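Local coordinates for protein probable Rab-related GTPase (Acanthamoeba polyphaga mimivirus, PDB 5XC5) that binds GTP with magnesium as a Rab-family small GTPase and may take part in protein transport, at residues A[5-10]-A[58-63]; A[14-19]-A[83-88]. The protein carries 1 engineered substitution. All blocks are in the same frame, centred on the assembly; numbering follows the deposited sequence.

Overall arrangement
Both contacts are built around the central sheet of one Ras-like domain. Interaction 1 is strand against strand: 5-10 pairs with 58-63 toward one side of the sheet, partly buried, through a ladder of backbone hydrogen bonds, with a largely apolar face of Ile8, Leu10 and Ile59 and a mixed one of Lys7, Ile9, Asn58 and Trp60. Interaction 2 is loop and helix start against strand: 14-19 packs on 83-88, buried, by apolar contact without a hydrogen bond between the segments. Strand 6-12 ties them together, since it neighbours 81-87 in the sheet and leads through the P-loop into helix 18-26. They meet at the magnesium site, where Asp61 OD2 of interaction 1 probably hydrogen-bonds Ser19 OG of interaction 2.

Interaction 1 (A[5-10]-A[58-63]); sequences GYKIIL and NIWDTA
Leu10 and Ile59 meet on one face of the parallel pair 6-12 and 54-61, neighbours in the central sheet of the Ras-like GTPase fold. Leu10 CD1 reaches Ile59 CG2 at 3.6 Å, the two side chains slanting across each other. Beside them Ile8 touches Ile59 more loosely and leans instead to Met164 and Met168 of helix 154-169; Val22 of helix 18-26 packs on Leu10 and Phe25 on Ile59. On the other face Lys7, with CG anti to its backbone N (chi1 175°) and the chain straight beyond, brings CE obliquely to the Trp60 indole, 4.0 Å from CD1, and carries NZ on to the carbonyls of Tyr75 and Thr77. Ile9 CG2 lies against Trp60 CB at 4.0 Å. Just before strand 6-12 begins, the Asn58 amide turns ND2 to Gly5 CA, while OD1 is held by Lys56 and Ser44. Backbone bonds Asn58 N to Tyr6 O, Ile8 N to Asn58 O, Trp60 N to Ile8 O and Leu10 N to Trp60 O fix the pairing. Past the last of these, Thr62 takes over with its side chain: OG1 donates to Leu10 O at 2.7 Å, in the carbonyl plane on a lone pair.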
ATOM      1  N   GLY A   5      -6.013  17.336  -5.592  1.00 22.24           N
ATOM      2  CA  GLY A   5      -5.479  15.983  -5.648  1.00 19.70           C
ATOM      3  C   GLY A   5      -6.007  15.050  -4.572  1.00 17.03           C
ATOM      4  O   GLY A   5      -6.805  15.437  -3.720  1.00 19.12           O
ATOM      5  N   TYR A   6      -5.542  13.804  -4.596  1.00 14.58           N
ATOM      6  CA  TYR A   6      -6.014  12.771  -3.685  1.00 13.33           C
ATOM      7  C   TYR A   6      -4.823  12.197  -2.934  1.00 13.29           C
ATOM      8  O   TYR A   6      -3.953  11.568  -3.541  1.00 12.40           O
ATOM      9  CB  TYR A   6      -6.717  11.661  -4.471  1.00 14.88           C
ATOM     10  CG  TYR A   6      -7.996  12.111  -5.137  1.00 16.66           C
ATOM     11  CD1 TYR A   6      -7.973  12.830  -6.323  1.00 18.69           C
ATOM     12  CD2 TYR A   6      -9.225  11.829  -4.561  1.00 18.73           C
ATOM     13  CE1 TYR A   6      -9.153  13.261  -6.922  1.00 18.51           C
ATOM     14  CE2 TYR A   6     -10.410  12.246  -5.161  1.00 19.69           C
ATOM     15  CZ  TYR A   6     -10.360  12.960  -6.337  1.00 17.40           C
ATOM     16  OH  TYR A   6     -11.542  13.378  -6.927  1.00 24.25           O
ATOM     17  N   LYS A   7      -4.794  12.395  -1.615  1.00 12.44           N
ATOM     18  CA  LYS A   7      -3.664  11.941  -0.811  1.00 12.32           C
ATOM     19  C   LYS A   7      -3.743  10.436  -0.576  1.00 11.13           C
ATOM     20  O   LYS A   7      -4.703   9.939   0.019  1.00 12.30           O
ATOM     21  CB  LYS A   7      -3.591  12.692   0.518  1.00 12.56           C
ATOM     22  CG  LYS A   7      -2.481  12.165   1.438  1.00 13.26           C
ATOM     23  CD  LYS A   7      -2.251  13.052   2.653  1.00 13.63           C
ATOM     24  CE  LYS A   7      -1.194  12.437   3.567  1.00 14.59           C
ATOM     25  NZ  LYS A   7      -0.847  13.329   4.720  1.00 15.87           N
ATOM     26  N   ILE A   8      -2.733   9.721  -1.056  1.00 10.21           N
ATOM     27  CA  ILE A   8      -2.596   8.280  -0.889  1.00 10.94           C
ATOM     28  C   ILE A   8      -1.303   8.040  -0.128  1.00 11.30           C
ATOM     29  O   ILE A   8      -0.253   8.570  -0.510  1.00 11.66           O
ATOM     30  CB  ILE A   8      -2.513   7.557  -2.250  1.00 11.72           C
ATOM     31  CG1 ILE A   8      -3.570   8.064  -3.237  1.00 14.48           C
ATOM     32  CG2 ILE A   8      -2.549   6.024  -2.066  1.00 13.35           C
ATOM     33  CD1 ILE A   8      -4.981   7.821  -2.809  1.00 15.38           C
ATOM     34  N   ILE A   9      -1.362   7.231   0.931  1.00  9.66           N
ATOM     35  CA  ILE A   9      -0.146   6.834   1.640  1.00 11.39           C
ATOM     36  C   ILE A   9       0.054   5.327   1.534  1.00  9.97           C
ATOM     37  O   ILE A   9      -0.910   4.552   1.488  1.00 12.16           O
ATOM     38  CB  ILE A   9      -0.119   7.278   3.120  1.00 12.32           C
ATOM     39  CG1 ILE A   9      -1.220   6.585   3.926  1.00 12.50           C
ATOM     40  CG2 ILE A   9      -0.170   8.799   3.238  1.00 12.33           C
ATOM     41  CD1 ILE A   9      -1.152   6.880   5.413  1.00 13.39           C
ATOM     42  N   LEU A  10       1.319   4.912   1.517  1.00  8.84           N
ATOM     43  CA  LEU A  10       1.694   3.508   1.640  1.00  9.22           C
ATOM     44  C   LEU A  10       2.323   3.320   3.007  1.00  9.42           C
ATOM     45  O   LEU A  10       3.290   4.016   3.349  1.00  9.85           O
ATOM     46  CB  LEU A  10       2.696   3.076   0.569  1.00 10.16           C
ATOM     47  CG  LEU A  10       2.146   3.024  -0.847  1.00 11.51           C
ATOM     48  CD1 LEU A  10       2.308   4.373  -1.505  1.00 13.80           C
ATOM     49  CD2 LEU A  10       2.839   1.905  -1.647  1.00 12.39           C
ATOM     50  N   ASN A  58      -1.591  12.068  -5.058  1.00 12.65           N
ATOM     51  CA  ASN A  58      -0.510  12.660  -4.273  1.00 14.03           C
ATOM     52  C   ASN A  58      -0.066  11.572  -3.294  1.00 12.27           C
ATOM     53  O   ASN A  58      -0.761  11.292  -2.310  1.00 11.77           O
ATOM     54  CB  ASN A  58      -1.015  13.909  -3.552  1.00 14.92           C
ATOM     55  CG  ASN A  58      -1.334  15.044  -4.510  1.00 16.68           C
ATOM     56  OD1 ASN A  58      -0.705  15.170  -5.563  1.00 18.10           O
ATOM     57  ND2 ASN A  58      -2.296  15.881  -4.141  1.00 19.49           N
ATOM     58  N   ILE A  59       1.078  10.952  -3.577  1.00 11.84           N
ATOM     59  CA  ILE A  59       1.479   9.687  -2.965  1.00 12.53           C
ATOM     60  C   ILE A  59       2.642   9.928  -2.014  1.00 10.93           C
ATOM     61  O   ILE A  59       3.656  10.514  -2.402  1.00 11.20           O
ATOM     62  CB  ILE A  59       1.887   8.675  -4.046  1.00 12.72           C
ATOM     63  CG1 ILE A  59       0.722   8.441  -5.007  1.00 13.28           C
ATOM     64  CG2 ILE A  59       2.364   7.382  -3.407  1.00 12.51           C
ATOM     65  CD1 ILE A  59       1.113   7.707  -6.280  1.00 15.90           C
ATOM     66  N   TRP A  60       2.509   9.441  -0.780  1.00 10.62           N
ATOM     67  CA  TRP A  60       3.575   9.470   0.211  1.00 10.33           C
ATOM     68  C   TRP A  60       3.980   8.034   0.526  1.00 10.85           C
ATOM     69  O   TRP A  60       3.142   7.223   0.946  1.00 10.67           O
ATOM     70  CB  TRP A  60       3.120  10.187   1.484  1.00 11.98           C
ATOM     71  CG  TRP A  60       3.068  11.686   1.365  1.00 12.79           C
ATOM     72  CD1 TRP A  60       1.965  12.451   1.129  1.00 15.45           C
ATOM     73  CD2 TRP A  60       4.168  12.590   1.493  1.00 13.39           C
ATOM     74  NE1 TRP A  60       2.313  13.787   1.098  1.00 15.99           N
ATOM     75  CE2 TRP A  60       3.660  13.897   1.312  1.00 16.15           C
ATOM     76  CE3 TRP A  60       5.535  12.423   1.721  1.00 13.88           C
ATOM     77  CZ2 TRP A  60       4.473  15.030   1.372  1.00 18.71           C
ATOM     78  CZ3 TRP A  60       6.346  13.552   1.774  1.00 15.96           C
ATOM     79  CH2 TRP A  60       5.810  14.836   1.598  1.00 16.78           C
ATOM     80  N   ASP A  61       5.253   7.729   0.312  1.00 10.11           N
ATOM     81  CA  ASP A  61       5.851   6.430   0.593  1.00  9.71           C
ATOM     82  C   ASP A  61       6.573   6.547   1.933  1.00 10.85           C
ATOM     83  O   ASP A  61       7.504   7.345   2.063  1.00 12.09           O
ATOM     84  CB  ASP A  61       6.845   6.129  -0.532  1.00 11.50           C
ATOM     85  CG  ASP A  61       7.595   4.829  -0.330  1.00 12.96           C
ATOM     86  OD1 ASP A  61       7.095   3.964   0.424  1.00 11.12           O
ATOM     87  OD2 ASP A  61       8.687   4.677  -0.932  1.00 13.40           O
ATOM     88  N   THR A  62       6.129   5.791   2.935  1.00  9.37           N
ATOM     89  CA  THR A  62       6.575   6.007   4.311  1.00  8.98           C
ATOM     90  C   THR A  62       7.497   4.892   4.788  1.00 10.17           C
ATOM     91  O   THR A  62       7.602   3.827   4.180  1.00  9.26           O
ATOM     92  CB  THR A  62       5.386   6.136   5.278  1.00  8.38           C
ATOM     93  OG1 THR A  62       4.730   4.868   5.407  1.00  9.93           O
ATOM     94  CG2 THR A  62       4.386   7.159   4.799  1.00 10.12           C
ATOM     95  N   ALA A  63       8.156   5.152   5.915  1.00  8.83           N
ATOM     96  CA  ALA A  63       9.079   4.198   6.518  1.00  9.32           C
ATOM     97  C   ALA A  63       8.339   3.101   7.277  1.00  9.93           C
ATOM     98  O   ALA A  63       7.420   3.371   8.061  1.00 10.70           O
ATOM     99  CB  ALA A  63       9.984   4.925   7.513  1.00  9.95           C
TER

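Interaction 2 (A[14-19]-A[83-88]); sequences SGVGKS and LVVFDV. With MG (magnesium ion), chain C; GTP (guanosine-5'-triphosphate), chain B.
The P-loop of this GTPase rests on strand 81-87 through Val16 and Lys18, at the point where the loop turns into helix 18-26. Val16 spreads its two methyls over the strand. CG2 comes to 3.7 Å from Val85 CG1 and 3.5 Å from Val85 O, while CG1 lies 3.7 Å from Phe86 CA and also faces Asp87 N and CB. Val85 CB faces both that CG2 and Lys18 CG, the latter 3.8 Å away, with the Lys18 chain crossing obliquely. The lysine is then bent at chi3 and chi4 (-60° and -67°), which swings its amine back over the phosphates: NZ donates to GTP O3G at 2.7 Å and to GTP O2B at 2.8 Å, with Gly12 O as a further partner. O2B is gripped as well by the amides of Gly17 and Lys18, and Ser19 N donates to O1B. Gly15 N reaches the bridging O3B, and Ser14 OG binds O2G. Ser19 OG coordinates magnesium at 2.1 Å, alongside O1G, O1B, two waters and Thr37. Lys120 NZ bonds Gly15 O and Asn119 ND2 bonds Val16 O. No hydrogen bond joins the two segments. The chemistry is thus divided: valine methyls and the lysine methylene seat the loop on the sheet, while four of its amides, the amine and the serine hydroxyls are turned to GTP and magnesium, with the amine and the metal probably countering part of the phosphate charge and the amides adding polar bonds.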
ATOM      1  N   SER A  14       8.875  -2.838   7.529  1.00  9.94           N
ATOM      2  CA  SER A  14      10.049  -2.645   6.687  1.00 11.13           C
ATOM      3  C   SER A  14      10.304  -3.869   5.814  1.00 10.83           C
ATOM      4  O   SER A  14      10.154  -5.010   6.257  1.00 12.20           O
ATOM      5  CB  SER A  14      11.279  -2.359   7.546  1.00 12.14           C
ATOM      6  OG  SER A  14      12.429  -2.217   6.727  1.00 12.34           O
ATOM      7  N   GLY A  15      10.658  -3.621   4.557  1.00 10.69           N
ATOM      8  CA  GLY A  15      11.055  -4.671   3.651  1.00 11.00           C
ATOM      9  C   GLY A  15       9.938  -5.304   2.856  1.00 12.54           C
ATOM     10  O   GLY A  15      10.219  -6.174   2.029  1.00 12.94           O
ATOM     11  N   VAL A  16       8.688  -4.877   3.055  1.00  9.83           N
ATOM     12  CA  VAL A  16       7.556  -5.540   2.405  1.00  9.93           C
ATOM     13  C   VAL A  16       7.414  -5.173   0.934  1.00 10.75           C
ATOM     14  O   VAL A  16       6.671  -5.857   0.213  1.00 10.28           O
ATOM     15  CB  VAL A  16       6.228  -5.313   3.153  1.00  9.84           C
ATOM     16  CG1 VAL A  16       6.307  -5.852   4.578  1.00  9.49           C
ATOM     17  CG2 VAL A  16       5.845  -3.843   3.155  1.00  8.28           C
ATOM     18  N   GLY A  17       8.086  -4.118   0.481  1.00  9.87           N
ATOM     19  CA  GLY A  17       8.048  -3.692  -0.896  1.00  9.16           C
ATOM     20  C   GLY A  17       7.244  -2.429  -1.215  1.00  9.12           C
ATOM     21  O   GLY A  17       6.916  -2.218  -2.385  1.00  8.95           O
ATOM     22  N   LYS A  18       6.953  -1.578  -0.219  1.00  8.96           N
ATOM     23  CA  LYS A  18       6.217  -0.341  -0.484  1.00  8.19           C
ATOM     24  C   LYS A  18       6.923   0.514  -1.536  1.00  9.96           C
ATOM     25  O   LYS A  18       6.302   0.963  -2.507  1.00  8.76           O
ATOM     26  CB  LYS A  18       6.050   0.452   0.814  1.00  9.27           C
ATOM     27  CG  LYS A  18       5.258  -0.285   1.893  1.00  9.46           C
ATOM     28  CD  LYS A  18       5.172   0.542   3.179  1.00 10.05           C
ATOM     29  CE  LYS A  18       6.545   0.858   3.777  1.00 10.99           C
ATOM     30  NZ  LYS A  18       7.284  -0.338   4.294  1.00 10.14           N
ATOM     31  N   SER A  19       8.219   0.777  -1.345  1.00  9.24           N
ATOM     32  CA  SER A  19       8.929   1.651  -2.275  1.00 10.36           C
ATOM     33  C   SER A  19       9.053   1.016  -3.652  1.00 10.96           C
ATOM     34  O   SER A  19       8.954   1.707  -4.672  1.00 11.16           O
ATOM     35  CB  SER A  19      10.305   2.022  -1.725  1.00 10.74           C
ATOM     36  OG  SER A  19      10.193   2.698  -0.487  1.00  9.76           O
ATOM     37  N   LEU A  83      -2.695   2.314   1.097  1.00  9.06           N
ATOM     38  CA  LEU A  83      -2.243   0.966   0.792  1.00  9.51           C
ATOM     39  C   LEU A  83      -1.475   0.462   2.008  1.00  8.73           C
ATOM     40  O   LEU A  83      -0.491   1.088   2.421  1.00  9.46           O
ATOM     41  CB  LEU A  83      -1.322   1.011  -0.425  1.00  9.54           C
ATOM     42  CG  LEU A  83      -1.945   1.521  -1.738  1.00 10.67           C
ATOM     43  CD1 LEU A  83      -0.879   1.716  -2.790  1.00 13.42           C
ATOM     44  CD2 LEU A  83      -2.984   0.548  -2.262  1.00 10.57           C
ATOM     45  N   VAL A  84      -1.926  -0.653   2.589  1.00  7.93           N
ATOM     46  CA  VAL A  84      -1.218  -1.286   3.700  1.00  8.06           C
ATOM     47  C   VAL A  84      -0.576  -2.558   3.165  1.00  9.21           C
ATOM     48  O   VAL A  84      -1.271  -3.528   2.848  1.00  9.59           O
ATOM     49  CB  VAL A  84      -2.150  -1.597   4.878  1.00  8.46           C
ATOM     50  CG1 VAL A  84      -1.337  -2.114   6.067  1.00  9.90           C
ATOM     51  CG2 VAL A  84      -2.924  -0.349   5.282  1.00 10.36           C
ATOM     52  N   VAL A  85       0.753  -2.559   3.063  1.00  8.36           N
ATOM     53  CA  VAL A  85       1.488  -3.604   2.362  1.00  8.75           C
ATOM     54  C   VAL A  85       2.097  -4.575   3.364  1.00  9.22           C
ATOM     55  O   VAL A  85       2.584  -4.168   4.426  1.00  7.42           O
ATOM     56  CB  VAL A  85       2.566  -2.963   1.467  1.00  8.09           C
ATOM     57  CG1 VAL A  85       3.232  -4.009   0.591  1.00  9.21           C
ATOM     58  CG2 VAL A  85       1.951  -1.852   0.611  1.00  8.67           C
ATOM     59  N   PHE A  86       2.064  -5.866   3.025  1.00  7.69           N
ATOM     60  CA  PHE A  86       2.819  -6.871   3.766  1.00  9.22           C
ATOM     61  C   PHE A  86       3.433  -7.865   2.785  1.00  8.53           C
ATOM     62  O   PHE A  86       3.121  -7.878   1.595  1.00  9.02           O
ATOM     63  CB  PHE A  86       1.968  -7.562   4.844  1.00  9.48           C
ATOM     64  CG  PHE A  86       0.998  -8.574   4.296  1.00  8.40           C
ATOM     65  CD1 PHE A  86      -0.265  -8.178   3.869  1.00  9.04           C
ATOM     66  CD2 PHE A  86       1.336  -9.925   4.228  1.00  8.75           C
ATOM     67  CE1 PHE A  86      -1.166  -9.095   3.379  1.00  9.61           C
ATOM     68  CE2 PHE A  86       0.429 -10.849   3.723  1.00  9.87           C
ATOM     69  CZ  PHE A  86      -0.819 -10.422   3.289  1.00  9.38           C
ATOM     70  N   ASP A  87       4.313  -8.713   3.308  1.00  9.45           N
ATOM     71  CA  ASP A  87       5.062  -9.698   2.524  1.00 10.17           C
ATOM     72  C   ASP A  87       4.479 -11.062   2.870  1.00  9.21           C
ATOM     73  O   ASP A  87       4.427 -11.426   4.049  1.00  9.51           O
ATOM     74  CB  ASP A  87       6.532  -9.576   2.955  1.00 10.63           C
ATOM     75  CG  ASP A  87       7.464 -10.663   2.417  1.00 12.30           C
ATOM     76  OD1 ASP A  87       7.033 -11.709   1.897  1.00 12.90           O
ATOM     77  OD2 ASP A  87       8.690 -10.444   2.579  1.00 14.24           O
ATOM     78  N   VAL A  88       4.025 -11.800   1.851  1.00  8.49           N
ATOM     79  CA  VAL A  88       3.345 -13.076   2.089  1.00 10.48           C
ATOM     80  C   VAL A  88       4.227 -14.108   2.783  1.00 10.61           C
ATOM     81  O   VAL A  88       3.697 -15.063   3.364  1.00 11.31           O
ATOM     82  CB  VAL A  88       2.705 -13.667   0.813  1.00  9.37           C
ATOM     83  CG1 VAL A  88       1.564 -12.790   0.321  1.00  9.57           C
ATOM     84  CG2 VAL A  88       3.756 -13.866  -0.270  1.00 10.87           C
TER
HETATM   85 MG    MG C 202      10.629   2.009   1.413  1.00  6.87          MG
HETATM   86  PG  GTP B 201      11.031   0.201   4.072  1.00 11.07           P
HETATM   87  O1G GTP B 201      11.225   1.481   3.284  1.00 11.62           O
HETATM   88  O2G GTP B 201      12.261  -0.177   4.844  1.00 11.58           O
HETATM   89  O3G GTP B 201       9.797   0.241   4.947  1.00 11.85           O
HETATM   90  O3B GTP B 201      10.848  -1.068   3.047  1.00 10.67           O
HETATM   91  PB  GTP B 201       9.881  -1.150   1.747  1.00  8.76           P
HETATM   92  O1B GTP B 201       9.833   0.181   1.023  1.00 10.19           O
HETATM   93  O2B GTP B 201       8.536  -1.689   2.145  1.00  9.77           O
HETATM   94  O3A GTP B 201      10.522  -2.329   0.847  1.00 10.58           O
HETATM   95  PA  GTP B 201      11.474  -2.124  -0.455  1.00 23.30           P
HETATM   96  O1A GTP B 201      10.651  -1.630  -1.651  1.00 11.34           O
HETATM   97  O2A GTP B 201      12.714  -1.287  -0.080  1.00 13.09           O
HETATM   98  O5' GTP B 201      11.869  -3.670  -0.763  1.00 11.44           O
HETATM   99  C5' GTP B 201      12.621  -4.433   0.158  1.00 13.63           C
HETATM  100  C4' GTP B 201      13.286  -5.598  -0.573  1.00 14.16           C
HETATM  101  O4' GTP B 201      12.258  -6.469  -1.021  1.00 14.06           O
HETATM  102  C3' GTP B 201      14.079  -5.180  -1.797  1.00 18.15           C
HETATM  103  O3' GTP B 201      15.258  -5.966  -1.900  1.00 21.62           O
HETATM  104  C2' GTP B 201      13.154  -5.513  -2.947  1.00 17.37           C
HETATM  105  O2' GTP B 201      13.846  -5.803  -4.140  1.00 20.65           O
HETATM  106  C1' GTP B 201      12.396  -6.709  -2.409  1.00 14.03           C
HETATM  107  N9  GTP B 201      11.068  -6.768  -3.036  1.00 13.02           N
HETATM  108  C8  GTP B 201      10.172  -5.745  -3.202  1.00 12.63           C
HETATM  109  N7  GTP B 201       9.068  -6.220  -3.814  1.00 13.19           N
HETATM  110  C5  GTP B 201       9.258  -7.545  -4.045  1.00 11.59           C
HETATM  111  C6  GTP B 201       8.464  -8.522  -4.636  1.00 10.45           C
HETATM  112  O6  GTP B 201       7.330  -8.306  -5.099  1.00 11.69           O
HETATM  113  N1  GTP B 201       8.988  -9.792  -4.709  1.00 11.61           N
HETATM  114  C2  GTP B 201      10.233 -10.111  -4.210  1.00 11.76           C
HETATM  115  N2  GTP B 201      10.657 -11.366  -4.318  1.00 12.56           N
HETATM  116  N3  GTP B 201      11.024  -9.155  -3.617  1.00 12.40           N
HETATM  117  C4  GTP B 201      10.517  -7.896  -3.556  1.00 11.73           C
HETATM  118  O   HOH W   1       8.678   2.654   2.045  1.00 10.60           O
HETATM  119  O   HOH W   2      12.438   1.335   0.624  1.00 11.79           O